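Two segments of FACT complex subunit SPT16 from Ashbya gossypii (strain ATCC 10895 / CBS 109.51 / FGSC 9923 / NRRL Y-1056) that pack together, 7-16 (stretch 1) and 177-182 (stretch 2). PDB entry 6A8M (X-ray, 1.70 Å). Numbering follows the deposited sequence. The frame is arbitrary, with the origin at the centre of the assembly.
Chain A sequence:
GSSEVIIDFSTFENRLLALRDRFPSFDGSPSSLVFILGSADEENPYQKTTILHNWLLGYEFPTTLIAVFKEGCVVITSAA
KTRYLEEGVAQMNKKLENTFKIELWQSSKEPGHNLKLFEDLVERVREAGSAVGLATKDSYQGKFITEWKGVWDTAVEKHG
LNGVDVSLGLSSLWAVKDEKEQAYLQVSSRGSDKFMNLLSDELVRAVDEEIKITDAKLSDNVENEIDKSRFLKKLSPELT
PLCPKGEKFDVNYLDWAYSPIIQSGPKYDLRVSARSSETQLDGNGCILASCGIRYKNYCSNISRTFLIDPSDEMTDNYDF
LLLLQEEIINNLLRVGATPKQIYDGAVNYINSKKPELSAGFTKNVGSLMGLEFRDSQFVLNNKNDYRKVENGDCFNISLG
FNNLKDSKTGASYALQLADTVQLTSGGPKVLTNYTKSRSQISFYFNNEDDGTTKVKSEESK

Stretch 1 7-16: IDFSTFENRL
Stretch 2 (177-182) KDEKEQ

The contact between residues 7-16 and 177-182 of SPT16 is a small polar one, in which the N-terminal ends of two helices, each capped by an aspartate, are joined by salt bridges and bridging waters. It illustrates a general economy of protein design: a carboxylate placed to cap a helix can use its second oxygen to hold a neighbouring segment.

In the first stretch, Ile7 and Asp8 are extended (phi/psi -83/131 and -76/104), and a helix runs from Phe9 through Leu16 and beyond. Its first turn is closed by the backbone bond from Phe12 N to Asp8 O (2.9 Å). In the second, Lys177 (-97/131) and Asp178 (-81/-177) lead into a helix that begins at Glu179 and continues past Gln182, with Gln182 N bonded to Asp178 O at 2.9 Å. The backbones stay well apart; the closest CA atoms, those of Thr11 and Lys180, are 9.4 Å from each other, so side chains must span the gap. The CA-to-CB bonds of Asp8, Thr11, Arg15, Asp178 and Lys180 point toward the other stretch.

Asp8, with chi1 t, caps the first helix through OD1, which accepts from Thr11 N at 3.3 Å and, weakly, from Ser10 N at 3.3 Å. Ser10, chi1 p, adds a bond from OG to Asp8 OD1 (3.0 Å). Asp8 OD2 receives Thr11 OG1 at 2.5 Å and faces the other stretch, where it meets Lys180 NZ at 2.9 Å in a hydrogen-bonded salt bridge. Lysine suits this place because its long chain (chi angles t, t, p, t) carries the ammonium across the gap. Thr11, chi1 m, lies close by, its OG1 3.4 Å from Lys180 NZ.

The second cap repeats the scheme. Asp178, chi1 p, accepts from Glu181 N through OD1 at 2.9 Å, and Glu181 (m, t, chi3 114°) reciprocates, its OE2 accepting from Asp178 N at 2.9 Å. This capping box leaves Asp178 OD2 available to Arg15. That arginine leaves its helix with chi1 m and then runs nearly extended, chi2 and chi3 both t and chi4 170°, so that NH2 reaches Asp178 OD2 at 2.8 Å with an N-H...O angle of 163°. The carboxylate oxygen lies at the guanidinium edge, where the N-H bonds point. Glu181 OE1 instead lies over one face, 3.6 Å from Arg15 NH2, and contributes charge alone. Although its CA-to-CB bond points sideways, the end of Glu181 comes nearer to the first stretch.

Two waters complete the bridge. The O of water 1 donates to Thr11 OG1 at 3.0 Å and to Asp178 OD2 at 2.5 Å; the O of water 2 accepts from Arg15 NE at 2.9 Å and donates to Asp178 OD2 at 2.6 Å.

The contact buries 208 Å² in all, with Arg15 and Lys180 contributing most, 71 and 60 Å². Their like charges come close, Arg15 NH2 to Lys180 NZ being 4.6 Å, but each is paired with a carboxylate.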

ATOM      1  N   ILE A   7     -13.544  12.567 -12.106  1.00 31.73           N
ATOM      2  CA  ILE A   7     -13.895  11.556 -11.120  1.00 27.46           C
ATOM      3  C   ILE A   7     -14.769  10.499 -11.779  1.00 26.28           C
ATOM      4  O   ILE A   7     -15.721  10.821 -12.495  1.00 26.93           O
ATOM      5  CB  ILE A   7     -14.586  12.200  -9.907  1.00 27.89           C
ATOM      6  CG1 ILE A   7     -13.527  12.870  -9.029  1.00 30.01           C
ATOM      7  CG2 ILE A   7     -15.344  11.161  -9.101  1.00 24.10           C
ATOM      8  CD1 ILE A   7     -13.881  14.273  -8.645  1.00 32.07           C
ATOM      9  N   ASP A   8     -14.406   9.239 -11.580  1.00 25.52           N
ATOM     10  CA  ASP A   8     -15.199   8.090 -12.016  1.00 26.27           C
ATOM     11  C   ASP A   8     -16.373   7.947 -11.056  1.00 24.69           C
ATOM     12  O   ASP A   8     -16.215   7.462  -9.931  1.00 24.43           O
ATOM     13  CB  ASP A   8     -14.320   6.838 -12.033  1.00 28.22           C
ATOM     14  CG  ASP A   8     -15.078   5.578 -12.415  1.00 30.58           C
ATOM     15  OD1 ASP A   8     -16.311   5.637 -12.612  1.00 30.23           O
ATOM     16  OD2 ASP A   8     -14.429   4.511 -12.506  1.00 30.30           O
ATOM     17  N   PHE A   9     -17.562   8.362 -11.494  1.00 24.71           N
ATOM     18  CA  PHE A   9     -18.693   8.419 -10.581  1.00 24.46           C
ATOM     19  C   PHE A   9     -19.432   7.092 -10.420  1.00 25.74           C
ATOM     20  O   PHE A   9     -20.158   6.929  -9.436  1.00 24.70           O
ATOM     21  CB  PHE A   9     -19.655   9.533 -11.009  1.00 27.68           C
ATOM     22  CG  PHE A   9     -19.515  10.763 -10.176  1.00 28.00           C
ATOM     23  CD1 PHE A   9     -20.172  10.852  -8.957  1.00 29.31           C
ATOM     24  CD2 PHE A   9     -18.670  11.794 -10.563  1.00 29.25           C
ATOM     25  CE1 PHE A   9     -20.019  11.968  -8.147  1.00 29.45           C
ATOM     26  CE2 PHE A   9     -18.513  12.917  -9.761  1.00 29.30           C
ATOM     27  CZ  PHE A   9     -19.188  13.001  -8.553  1.00 29.72           C
ATOM     28  N   SER A  10     -19.292   6.132 -11.334  1.00 25.90           N
ATOM     29  CA  SER A  10     -19.872   4.830 -11.015  1.00 27.66           C
ATOM     30  C   SER A  10     -19.056   4.157  -9.923  1.00 23.25           C
ATOM     31  O   SER A  10     -19.606   3.529  -9.017  1.00 23.26           O
ATOM     32  CB  SER A  10     -19.970   3.944 -12.261  1.00 32.52           C
ATOM     33  OG  SER A  10     -18.714   3.783 -12.890  1.00 37.55           O
ATOM     34  N   THR A  11     -17.739   4.337  -9.973  1.00 24.08           N
ATOM     35  CA  THR A  11     -16.856   3.835  -8.936  1.00 24.83           C
ATOM     36  C   THR A  11     -17.099   4.559  -7.611  1.00 22.00           C
ATOM     37  O   THR A  11     -17.179   3.926  -6.549  1.00 22.02           O
ATOM     38  CB  THR A  11     -15.416   4.002  -9.419  1.00 30.22           C
ATOM     39  OG1 THR A  11     -15.191   3.136 -10.548  1.00 34.58           O
ATOM     40  CG2 THR A  11     -14.475   3.664  -8.355  1.00 29.40           C
ATOM     41  N   PHE A  12     -17.238   5.884  -7.668  1.00 19.75           N
ATOM     42  CA  PHE A  12     -17.552   6.672  -6.475  1.00 18.51           C
ATOM     43  C   PHE A  12     -18.843   6.192  -5.831  1.00 18.25           C
ATOM     44  O   PHE A  12     -18.893   5.976  -4.621  1.00 20.41           O
ATOM     45  CB  PHE A  12     -17.663   8.152  -6.840  1.00 19.70           C
ATOM     46  CG  PHE A  12     -18.141   9.026  -5.717  1.00 20.57           C
ATOM     47  CD1 PHE A  12     -17.254   9.503  -4.765  1.00 22.10           C
ATOM     48  CD2 PHE A  12     -19.477   9.391  -5.620  1.00 24.14           C
ATOM     49  CE1 PHE A  12     -17.695  10.318  -3.719  1.00 23.87           C
ATOM     50  CE2 PHE A  12     -19.930  10.206  -4.583  1.00 24.08           C
ATOM     51  CZ  PHE A  12     -19.027  10.671  -3.631  1.00 22.70           C
ATOM     52  N   GLU A  13     -19.897   6.004  -6.638  1.00 19.15           N
ATOM     53  CA  GLU A  13     -21.184   5.565  -6.106  1.00 18.61           C
ATOM     54  C   GLU A  13     -21.086   4.190  -5.447  1.00 18.26           C
ATOM     55  O   GLU A  13     -21.539   3.995  -4.314  1.00 20.70           O
ATOM     56  CB  GLU A  13     -22.228   5.556  -7.231  1.00 20.37           C
ATOM     57  CG  GLU A  13     -23.594   5.098  -6.765  1.00 23.87           C
ATOM     58  CD  GLU A  13     -24.637   5.088  -7.865  1.00 27.21           C
ATOM     59  OE1 GLU A  13     -24.608   5.960  -8.766  1.00 27.96           O
ATOM     60  OE2 GLU A  13     -25.507   4.201  -7.809  1.00 29.47           O
ATOM     61  N   ASN A  14     -20.491   3.219  -6.142  1.00 19.32           N
ATOM     62  CA  ASN A  14     -20.428   1.861  -5.602  1.00 20.24           C
ATOM     63  C   ASN A  14     -19.620   1.809  -4.313  1.00 17.89           C
ATOM     64  O   ASN A  14     -19.996   1.109  -3.364  1.00 21.78           O
ATOM     65  CB  ASN A  14     -19.829   0.914  -6.640  1.00 26.50           C
ATOM     66  CG  ASN A  14     -20.784   0.625  -7.768  1.00 32.89           C
ATOM     67  OD1 ASN A  14     -22.002   0.780  -7.620  1.00 37.28           O
ATOM     68  ND2 ASN A  14     -20.247   0.208  -8.905  1.00 34.55           N
ATOM     69  N   ARG A  15     -18.527   2.563  -4.248  1.00 18.01           N
ATOM     70  CA  ARG A  15     -17.648   2.491  -3.084  1.00 16.37           C
ATOM     71  C   ARG A  15     -18.222   3.269  -1.908  1.00 16.57           C
ATOM     72  O   ARG A  15     -18.139   2.821  -0.758  1.00 15.97           O
ATOM     73  CB  ARG A  15     -16.247   2.989  -3.464  1.00 17.70           C
ATOM     74  CG  ARG A  15     -15.588   2.076  -4.510  1.00 17.24           C
ATOM     75  CD  ARG A  15     -14.185   2.498  -4.890  1.00 14.58           C
ATOM     76  NE  ARG A  15     -13.622   1.643  -5.948  1.00 14.78           N
ATOM     77  CZ  ARG A  15     -12.496   1.904  -6.608  1.00 15.69           C
ATOM     78  NH1 ARG A  15     -11.804   3.004  -6.345  1.00 17.19           N
ATOM     79  NH2 ARG A  15     -12.082   1.082  -7.581  1.00 15.22           N
ATOM     80  N   LEU A  16     -18.806   4.435  -2.183  1.00 16.50           N
ATOM     81  CA  LEU A  16     -19.473   5.194  -1.127  1.00 16.34           C
ATOM     82  C   LEU A  16     -20.655   4.427  -0.557  1.00 17.21           C
ATOM     83  O   LEU A  16     -20.841   4.389   0.663  1.00 18.03           O
ATOM     84  CB  LEU A  16     -19.931   6.555  -1.646  1.00 15.85           C
ATOM     85  CG  LEU A  16     -20.592   7.420  -0.563  1.00 16.98           C
ATOM     86  CD1 LEU A  16     -19.603   7.645   0.589  1.00 16.91           C
ATOM     87  CD2 LEU A  16     -21.058   8.758  -1.124  1.00 16.67           C
ATOM     88  N   LYS A 177     -10.091  -6.019  -4.694  1.00 15.26           N
ATOM     89  CA  LYS A 177      -9.772  -5.088  -5.764  1.00 12.54           C
ATOM     90  C   LYS A 177     -10.706  -5.349  -6.936  1.00 14.06           C
ATOM     91  O   LYS A 177     -10.870  -6.501  -7.357  1.00 14.73           O
ATOM     92  CB  LYS A 177      -8.310  -5.246  -6.197  1.00 12.47           C
ATOM     93  CG  LYS A 177      -7.305  -4.929  -5.085  1.00 12.53           C
ATOM     94  CD  LYS A 177      -7.208  -3.410  -4.832  1.00 12.28           C
ATOM     95  CE  LYS A 177      -6.424  -3.126  -3.541  1.00 10.80           C
ATOM     96  NZ  LYS A 177      -7.285  -3.406  -2.361  1.00 13.67           N
ATOM     97  N   ASP A 178     -11.322  -4.291  -7.459  1.00 13.54           N
ATOM     98  CA  ASP A 178     -12.230  -4.483  -8.577  1.00 15.35           C
ATOM     99  C   ASP A 178     -11.410  -4.575  -9.855  1.00 14.98           C
ATOM    100  O   ASP A 178     -10.179  -4.561  -9.823  1.00 15.99           O
ATOM    101  CB  ASP A 178     -13.305  -3.387  -8.616  1.00 16.33           C
ATOM    102  CG  ASP A 178     -12.785  -2.003  -8.990  1.00 19.69           C
ATOM    103  OD1 ASP A 178     -11.680  -1.868  -9.535  1.00 18.78           O
ATOM    104  OD2 ASP A 178     -13.541  -1.024  -8.751  1.00 18.40           O
ATOM    105  N   GLU A 179     -12.100  -4.684 -10.986  1.00 17.39           N
ATOM    106  CA  GLU A 179     -11.422  -4.889 -12.266  1.00 20.68           C
ATOM    107  C   GLU A 179     -10.411  -3.784 -12.545  1.00 18.48           C
ATOM    108  O   GLU A 179      -9.270  -4.049 -12.962  1.00 18.16           O
ATOM    109  CB  GLU A 179     -12.462  -4.942 -13.380  1.00 27.49           C
ATOM    110  CG  GLU A 179     -12.509  -6.232 -14.136  1.00 36.15           C
ATOM    111  CD  GLU A 179     -13.432  -6.137 -15.344  1.00 42.93           C
ATOM    112  OE1 GLU A 179     -12.933  -6.235 -16.485  1.00 45.33           O
ATOM    113  OE2 GLU A 179     -14.654  -5.936 -15.152  1.00 45.14           O
ATOM    114  N   LYS A 180     -10.828  -2.531 -12.346  1.00 18.43           N
ATOM    115  CA  LYS A 180      -9.965  -1.396 -12.647  1.00 17.27           C
ATOM    116  C   LYS A 180      -8.750  -1.390 -11.734  1.00 15.50           C
ATOM    117  O   LYS A 180      -7.616  -1.179 -12.183  1.00 15.54           O
ATOM    118  CB  LYS A 180     -10.764  -0.100 -12.506  1.00 20.88           C
ATOM    119  CG  LYS A 180      -9.987   1.138 -12.837  1.00 27.91           C
ATOM    120  CD  LYS A 180     -10.832   2.420 -12.703  1.00 32.42           C
ATOM    121  CE  LYS A 180     -11.338   2.650 -11.281  1.00 33.43           C
ATOM    122  NZ  LYS A 180     -11.937   4.026 -11.111  1.00 33.18           N
ATOM    123  N   GLU A 181      -8.973  -1.635 -10.442  1.00 12.25           N
ATOM    124  CA  GLU A 181      -7.875  -1.627  -9.488  1.00 13.47           C
ATOM    125  C   GLU A 181      -6.870  -2.713  -9.806  1.00 13.45           C
ATOM    126  O   GLU A 181      -5.661  -2.509  -9.650  1.00 13.28           O
ATOM    127  CB  GLU A 181      -8.425  -1.822  -8.083  1.00 14.17           C
ATOM    128  CG  GLU A 181      -9.358  -0.689  -7.650  1.00 14.21           C
ATOM    129  CD  GLU A 181      -9.915  -0.900  -6.251  1.00 14.41           C
ATOM    130  OE1 GLU A 181      -9.580  -0.117  -5.346  1.00 12.78           O
ATOM    131  OE2 GLU A 181     -10.676  -1.857  -6.054  1.00 16.47           O
ATOM    132  N   GLN A 182      -7.353  -3.899 -10.194  1.00 14.71           N
ATOM    133  CA  GLN A 182      -6.422  -4.967 -10.533  1.00 15.24           C
ATOM    134  C   GLN A 182      -5.551  -4.565 -11.730  1.00 14.15           C
ATOM    135  O   GLN A 182      -4.352  -4.858 -11.745  1.00 15.17           O
ATOM    136  CB  GLN A 182      -7.184  -6.268 -10.790  1.00 16.64           C
ATOM    137  CG  GLN A 182      -7.857  -6.843  -9.518  1.00 12.45           C
ATOM    138  CD  GLN A 182      -8.387  -8.229  -9.755  1.00 15.01           C
ATOM    139  OE1 GLN A 182      -7.811  -8.997 -10.531  1.00 17.74           O
ATOM    140  NE2 GLN A 182      -9.477  -8.579  -9.070  1.00 16.56           N
TER
HETATM  141  O   HOH W   1     -14.197   0.333 -10.732  1.00 41.52           O
HETATM  142  O   HOH W   2     -15.326  -0.558  -6.890  1.00 19.16           O